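Long-range contacts in DNA polymerase (Bacillus phage phi29, PDB 2PY5), which replicates the viral DNA by protein-primed, highly processive synthesis with strand displacement, and proofreads through a 3'-5' exonuclease activity: residues A190-L195 with L384-L389; L123-P127 with A176-F181. The protein carries 2 engineered substitutions. One frame throughout, in Å; residues are numbered along the deposited sequence.

Interaction 1. Residues A190-L195 with L384-L389; sequences AGSDSL and LMLNSL. With EDO (1,2-ethanediol), chain H; nucleotides of chain C.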
loop_
_atom_site.group_PDB
_atom_site.type_symbol
_atom_site.label_atom_id
_atom_site.label_comp_id
_atom_site.label_asym_id
_atom_site.label_seq_id
_atom_site.Cartn_x
_atom_site.Cartn_y
_atom_site.Cartn_z
ATOM N N ALA F 190 -0.203 5.019 -9.539
ATOM C CA ALA F 190 -0.712 6.129 -8.718
ATOM C C ALA F 190 0.414 7.006 -8.184
ATOM O O ALA F 190 0.321 8.245 -8.206
ATOM C CB ALA F 190 -1.584 5.593 -7.580
ATOM N N GLY F 191 1.507 6.403 -7.700
ATOM C CA GLY F 191 2.605 7.201 -7.183
ATOM C C GLY F 191 3.293 8.038 -8.258
ATOM O O GLY F 191 3.736 9.163 -7.993
ATOM N N SER F 192 3.434 7.469 -9.447
ATOM C CA SER F 192 4.048 8.168 -10.562
ATOM C C SER F 192 3.172 9.363 -10.924
ATOM O O SER F 192 3.695 10.442 -11.194
ATOM C CB SER F 192 4.214 7.222 -11.740
ATOM O OG SER F 192 5.005 7.783 -12.755
ATOM N N ASP F 193 1.858 9.184 -10.871
ATOM C CA ASP F 193 0.920 10.288 -11.166
ATOM C C ASP F 193 1.094 11.394 -10.118
ATOM O O ASP F 193 1.145 12.605 -10.450
ATOM C CB ASP F 193 -0.546 9.837 -11.169
ATOM C CG ASP F 193 -0.919 8.977 -12.347
ATOM O OD1 ASP F 193 -0.425 9.222 -13.447
ATOM O OD2 ASP F 193 -1.774 8.074 -12.171
ATOM N N SER F 194 1.176 10.993 -8.864
ATOM C CA SER F 194 1.323 11.956 -7.763
ATOM C C SER F 194 2.593 12.769 -7.919
ATOM O O SER F 194 2.596 13.998 -7.792
ATOM C CB SER F 194 1.328 11.266 -6.402
ATOM O OG SER F 194 0.028 10.917 -5.999
ATOM N N LEU F 195 3.703 12.097 -8.180
ATOM C CA LEU F 195 4.974 12.798 -8.310
ATOM C C LEU F 195 4.994 13.748 -9.500
ATOM O O LEU F 195 5.527 14.854 -9.396
ATOM C CB LEU F 195 6.142 11.801 -8.377
ATOM C CG LEU F 195 7.546 12.399 -8.364
ATOM C CD1 LEU F 195 7.793 13.255 -7.131
ATOM C CD2 LEU F 195 8.613 11.302 -8.495
ATOM N N LEU F 384 -6.284 9.777 -3.887
ATOM C CA LEU F 384 -5.166 9.015 -4.389
ATOM C C LEU F 384 -3.959 9.910 -4.681
ATOM O O LEU F 384 -2.828 9.572 -4.337
ATOM C CB LEU F 384 -5.595 8.229 -5.638
ATOM C CG LEU F 384 -4.743 7.063 -6.087
ATOM C CD1 LEU F 384 -4.568 5.987 -5.008
ATOM C CD2 LEU F 384 -5.402 6.470 -7.328
ATOM N N MET F 385 -4.192 11.080 -5.267
ATOM C CA MET F 385 -3.095 12.010 -5.538
ATOM C C MET F 385 -2.424 12.486 -4.237
ATOM O O MET F 385 -1.205 12.539 -4.128
ATOM C CB MET F 385 -3.593 13.213 -6.337
ATOM C CG MET F 385 -3.897 12.897 -7.799
ATOM S SD MET F 385 -2.434 12.528 -8.761
ATOM C CE MET F 385 -1.672 14.150 -8.935
ATOM N N LEU F 386 -3.235 12.811 -3.246
ATOM C CA LEU F 386 -2.721 13.278 -1.954
ATOM C C LEU F 386 -1.962 12.186 -1.217
ATOM O O LEU F 386 -0.960 12.454 -0.554
ATOM C CB LEU F 386 -3.882 13.769 -1.089
ATOM C CG LEU F 386 -4.480 15.099 -1.546
ATOM C CD1 LEU F 386 -5.851 15.312 -0.934
ATOM C CD2 LEU F 386 -3.542 16.272 -1.200
ATOM N N ASN F 387 -2.466 10.954 -1.318
ATOM C CA ASN F 387 -1.974 9.836 -0.481
ATOM C C ASN F 387 -0.740 9.137 -1.070
ATOM O O ASN F 387 0.028 8.517 -0.336
ATOM C CB ASN F 387 -3.088 8.809 -0.253
ATOM C CG ASN F 387 -4.163 9.307 0.690
ATOM O OD1 ASN F 387 -3.898 10.164 1.541
ATOM N ND2 ASN F 387 -5.378 8.743 0.579
ATOM N N SER F 388 -0.550 9.236 -2.382
ATOM C CA SER F 388 0.464 8.464 -3.092
ATOM C C SER F 388 1.770 9.237 -3.344
ATOM O O SER F 388 2.699 8.698 -3.950
ATOM C CB SER F 388 -0.101 7.974 -4.435
ATOM O OG SER F 388 -1.329 7.273 -4.300
ATOM N N LEU F 389 1.872 10.454 -2.828
ATOM C CA LEU F 389 3.068 11.265 -3.051
ATOM C C LEU F 389 4.275 10.921 -2.142
ATOM O O LEU F 389 5.391 10.723 -2.640
ATOM C CB LEU F 389 2.738 12.767 -2.894
ATOM C CG LEU F 389 3.903 13.697 -3.204
ATOM C CD1 LEU F 389 4.542 13.485 -4.565
ATOM C CD2 LEU F 389 3.405 15.155 -3.070
HETATM C C1 EDO H . -7.581 10.902 2.937
HETATM O O1 EDO H . -7.463 9.508 2.594
HETATM C C2 EDO H . -7.679 11.725 1.653
HETATM O O2 EDO H . -6.420 12.192 1.120
ATOM P P DA C 3 7.617 5.250 -13.606
ATOM O OP1 DA C 3 6.212 5.630 -13.853
ATOM O OP2 DA C 3 8.667 6.224 -13.162
ATOM O "O5'" DA C 3 7.649 4.037 -12.570
ATOM C "C5'" DA C 3 6.588 3.126 -12.582
ATOM C "C4'" DA C 3 7.005 1.911 -11.780
ATOM O "O4'" DA C 3 8.111 1.276 -12.451
ATOM C "C3'" DA C 3 7.507 2.189 -10.373
ATOM O "O3'" DA C 3 6.448 1.993 -9.451
ATOM C "C2'" DA C 3 8.586 1.121 -10.150
ATOM C "C1'" DA C 3 9.072 0.746 -11.542
ATOM N N9 DA C 3 10.316 1.348 -12.027
ATOM C C8 DA C 3 10.656 2.683 -11.989
ATOM N N7 DA C 3 11.813 2.961 -12.554
ATOM C C5 DA C 3 12.255 1.725 -13.000
ATOM C C6 DA C 3 13.420 1.317 -13.680
ATOM N N6 DA C 3 14.392 2.163 -14.044
ATOM N N1 DA C 3 13.549 -0.000 -13.981
ATOM C C2 DA C 3 12.576 -0.847 -13.615
ATOM N N3 DA C 3 11.438 -0.580 -12.968
ATOM C C4 DA C 3 11.338 0.729 -12.694
#
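Gly191 and Ser388 bring their backbones unusually close, with CA atoms only 4.8 Å apart, and Ser194 and Met385 come nearly as near. Small residues make this possible: Gly191 has no side chain, so its CA can lie against Ser388 O in a CA-H...O contact of 3.6 Å, while Ala190 offers only a methyl that rests against both Ser388 OG and Leu384 CG. Ser194 joins the segments by a hydrogen bond, its OG giving 2.8 Å to Met385 O. Placing OG anti to its own carbonyl carbon (chi1 -78°) turns the hydroxyl across to helix 376-387, where it meets the acceptor at a C=O...donor angle of 111°, tilted somewhat from the carbonyl plane. Ser194 also has a second conformer, so this bond may be only part-time. Ser388 turns its hydroxyl back to the last turn of helix 376-387, donating from OG to Leu384 O at 2.7 Å, which satisfies a polar group close to the Ala190 methyl. Longer side chains close the margins. Met385, bent at chi2 and chi3, folds back so that CE reaches Asp193 O at 3.6 Å, and the side chains of Leu195 and Leu389 cross at about a right angle through their CD1 methyls. On the outer sides, Ser192 OG donates to OP1 of DA3 of chain C at 2.7 Å, whereas Asn387, probably involved in binding template-primer structures, has its ND2 on a 1,2-ethanediol probably from the crystallisation liquor. Lys383, Asn387, Ser388, Tyr390 and Gly391 spell the Kx3NSxYG motif of B-family polymerases, here packed against the helix that begins the DNA-binding region.

Interaction 2. Residues L123-P127 with A176-F181; sequences LKKLP and ALLIQF. With nucleotides of chain A.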
loop_
_atom_site.group_PDB
_atom_site.type_symbol
_atom_site.label_atom_id
_atom_site.label_comp_id
_atom_site.label_asym_id
_atom_site.label_seq_id
_atom_site.Cartn_x
_atom_site.Cartn_y
_atom_site.Cartn_z
ATOM N N LEU F 123 -4.037 -2.652 -10.941
ATOM C CA LEU F 123 -3.911 -2.523 -9.472
ATOM C C LEU F 123 -2.888 -1.454 -9.072
ATOM O O LEU F 123 -2.979 -0.844 -7.978
ATOM C CB LEU F 123 -3.559 -3.864 -8.821
ATOM C CG LEU F 123 -3.611 -3.928 -7.297
ATOM C CD1 LEU F 123 -4.980 -3.644 -6.729
ATOM C CD2 LEU F 123 -3.121 -5.306 -6.832
ATOM N N LYS F 124 -1.910 -1.199 -9.950
ATOM C CA LYS F 124 -0.900 -0.166 -9.668
ATOM C C LYS F 124 -1.490 1.239 -9.860
ATOM O O LYS F 124 -1.018 2.208 -9.262
ATOM C CB LYS F 124 0.329 -0.370 -10.564
ATOM C CG LYS F 124 1.051 -1.717 -10.352
ATOM C CD LYS F 124 1.811 -1.768 -9.053
ATOM C CE LYS F 124 2.520 -3.104 -8.883
ATOM N NZ LYS F 124 1.578 -4.238 -8.728
ATOM N N LYS F 125 -2.495 1.323 -10.731
ATOM C CA LYS F 125 -3.233 2.558 -10.996
ATOM C C LYS F 125 -4.340 2.821 -9.965
ATOM O O LYS F 125 -4.541 3.957 -9.539
ATOM C CB LYS F 125 -3.853 2.453 -12.385
ATOM C CG LYS F 125 -2.840 2.425 -13.513
ATOM C CD LYS F 125 -2.776 3.720 -14.266
ATOM C CE LYS F 125 -2.509 4.905 -13.357
ATOM N NZ LYS F 125 -2.279 6.193 -14.068
ATOM N N LEU F 126 -5.038 1.753 -9.590
ATOM C CA LEU F 126 -6.221 1.769 -8.757
ATOM C C LEU F 126 -6.007 0.709 -7.668
ATOM O O LEU F 126 -6.421 -0.437 -7.812
ATOM C CB LEU F 126 -7.455 1.461 -9.624
ATOM C CG LEU F 126 -7.726 2.469 -10.759
ATOM C CD1 LEU F 126 -8.690 1.839 -11.797
ATOM C CD2 LEU F 126 -8.266 3.787 -10.206
ATOM N N PRO F 127 -5.300 1.087 -6.582
ATOM C CA PRO F 127 -4.850 0.100 -5.584
ATOM C C PRO F 127 -5.936 -0.383 -4.599
ATOM O O PRO F 127 -5.821 -0.207 -3.382
ATOM C CB PRO F 127 -3.708 0.841 -4.883
ATOM C CG PRO F 127 -4.158 2.280 -4.925
ATOM C CD PRO F 127 -4.764 2.433 -6.293
ATOM N N ALA F 176 -13.332 2.889 -14.588
ATOM C CA ALA F 176 -12.482 3.560 -13.603
ATOM C C ALA F 176 -11.211 4.096 -14.260
ATOM O O ALA F 176 -10.822 5.233 -14.004
ATOM C CB ALA F 176 -12.138 2.626 -12.436
ATOM N N LEU F 177 -10.578 3.285 -15.108
ATOM C CA LEU F 177 -9.369 3.743 -15.794
ATOM C C LEU F 177 -9.649 4.907 -16.733
ATOM O O LEU F 177 -8.858 5.842 -16.805
ATOM C CB LEU F 177 -8.703 2.625 -16.568
ATOM C CG LEU F 177 -8.015 1.567 -15.728
ATOM C CD1 LEU F 177 -7.543 0.450 -16.623
ATOM C CD2 LEU F 177 -6.829 2.180 -14.966
ATOM N N LEU F 178 -10.774 4.868 -17.438
ATOM C CA LEU F 178 -11.096 5.974 -18.338
ATOM C C LEU F 178 -11.255 7.299 -17.568
ATOM O O LEU F 178 -10.733 8.349 -17.986
ATOM C CB LEU F 178 -12.343 5.662 -19.173
ATOM C CG LEU F 178 -12.661 6.726 -20.229
ATOM C CD1 LEU F 178 -11.500 6.898 -21.176
ATOM C CD2 LEU F 178 -13.916 6.364 -20.971
ATOM N N ILE F 179 -11.966 7.269 -16.438
ATOM C CA ILE F 179 -12.096 8.448 -15.599
ATOM C C ILE F 179 -10.717 8.953 -15.148
ATOM O O ILE F 179 -10.450 10.140 -15.219
ATOM C CB ILE F 179 -13.006 8.180 -14.370
ATOM C CG1 ILE F 179 -14.452 7.914 -14.817
ATOM C CG2 ILE F 179 -12.975 9.333 -13.419
ATOM C CD1 ILE F 179 -15.269 7.135 -13.788
ATOM N N GLN F 180 -9.860 8.042 -14.696
ATOM C CA GLN F 180 -8.497 8.388 -14.275
ATOM C C GLN F 180 -7.696 9.050 -15.415
ATOM O O GLN F 180 -7.122 10.118 -15.239
ATOM C CB GLN F 180 -7.814 7.140 -13.766
ATOM C CG GLN F 180 -6.500 7.376 -13.047
ATOM C CD GLN F 180 -6.026 6.130 -12.376
ATOM O OE1 GLN F 180 -6.252 5.032 -12.863
ATOM N NE2 GLN F 180 -5.366 6.294 -11.241
ATOM N N PHE F 181 -7.717 8.430 -16.581
ATOM C CA PHE F 181 -6.995 8.958 -17.742
ATOM C C PHE F 181 -7.542 10.313 -18.163
ATOM O O PHE F 181 -6.774 11.237 -18.491
ATOM C CB PHE F 181 -7.068 7.976 -18.926
ATOM C CG PHE F 181 -6.391 6.643 -18.691
ATOM C CD1 PHE F 181 -5.400 6.478 -17.732
ATOM C CD2 PHE F 181 -6.753 5.541 -19.455
ATOM C CE1 PHE F 181 -4.789 5.235 -17.544
ATOM C CE2 PHE F 181 -6.139 4.306 -19.266
ATOM C CZ PHE F 181 -5.160 4.164 -18.317
ATOM P P DT A 5 -6.307 -5.684 -1.280
ATOM O OP1 DT A 5 -6.026 -4.238 -1.443
ATOM O OP2 DT A 5 -7.238 -6.152 -0.237
ATOM O "O5'" DT A 5 -6.823 -6.246 -2.703
ATOM C "C5'" DT A 5 -6.260 -5.782 -3.899
ATOM C "C4'" DT A 5 -5.998 -6.942 -4.815
ATOM O "O4'" DT A 5 -4.931 -7.710 -4.251
ATOM C "C3'" DT A 5 -7.141 -7.926 -4.975
ATOM O "O3'" DT A 5 -7.923 -7.520 -6.063
ATOM C "C2'" DT A 5 -6.449 -9.252 -5.246
ATOM C "C1'" DT A 5 -5.075 -9.056 -4.636
ATOM N N1 DT A 5 -4.830 -9.817 -3.408
ATOM C C2 DT A 5 -3.742 -10.640 -3.390
ATOM O O2 DT A 5 -2.999 -10.796 -4.356
ATOM N N3 DT A 5 -3.585 -11.307 -2.213
ATOM C C4 DT A 5 -4.371 -11.200 -1.078
ATOM O O4 DT A 5 -4.122 -11.857 -0.076
ATOM C C5 DT A 5 -5.490 -10.303 -1.159
ATOM C C7 DT A 5 -6.410 -10.120 0.005
ATOM C C6 DT A 5 -5.673 -9.651 -2.316
#
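Gln180 and Lys125 form the polar link of this contact inside the 3'-5' exonuclease domain, which has the DnaQ-like fold of B-family proofreading nucleases: the short, weakly bonded helix 122-125 and the loop after it, following strand 113-121, pack on the long helix 160-182. The Gln180 chain is extended, with CG anti to the backbone N (chi1 -169°), and carries NE2 to Lys125 O at 3.0 Å. The N-H points almost straight at the oxygen (172°), which lies nearly in the amide plane; seen from the carbonyl, however, the donor stands well above its plane, 46° out. Glutamine suits this place because its extended chain spans the gap and its amide N-H can donate to a main-chain oxygen. Beside it Leu126 supplies the apolar grip, CD1 touching Ala176 CB at 3.6 Å and Leu177 CD2 at 3.7 Å, where a small methyl and a branched end fit together on one side of the long helix. The bend of Lys125 at chi2 brings CD to the edge of the Phe181 ring, and that at chi3 carries CE alongside the Gln180 amide. Further out, Ile133 of helix 130-136 covers both Leu126 and Ala176, and Lys125 NZ is held by the main-chain oxygens of Leu185 and Arg187 as well as by Asp193. Leu123 CD1 lies 3.8 Å from C5' of DT5 of chain A, in keeping with its role in binding single-stranded DNA; helix 160-182 also carries Asp169, a magnesium ligand. Gln180 OE1, buried without a polar partner in the model, faces Lys125 CB and Leu126 CD2, each 3.6 Å away.

Both interactions are buried, and they join different but neighbouring pairs of elements: helix 160-182 leads into 190-202, and Gln180 touches Leu384. Interaction 2 lies wholly within the exonuclease region, joining a short helix and its following loop to a long helix through leucine packing and a side-chain amide bond. Interaction 1 bridges from that region and its neighbouring DNA-binding segment to the polymerisation part, with small residues and a serine hydroxyl allowing much closer backbones than in interaction 2, where Lys125 CA and Leu177 CA, the nearest pair, are 7.9 Å apart. The two touch directly: Asp193 OD2 makes a salt bridge with Lys125 NZ, Ala190 N probably bonds Lys124 O, and Leu384 packs on Pro127.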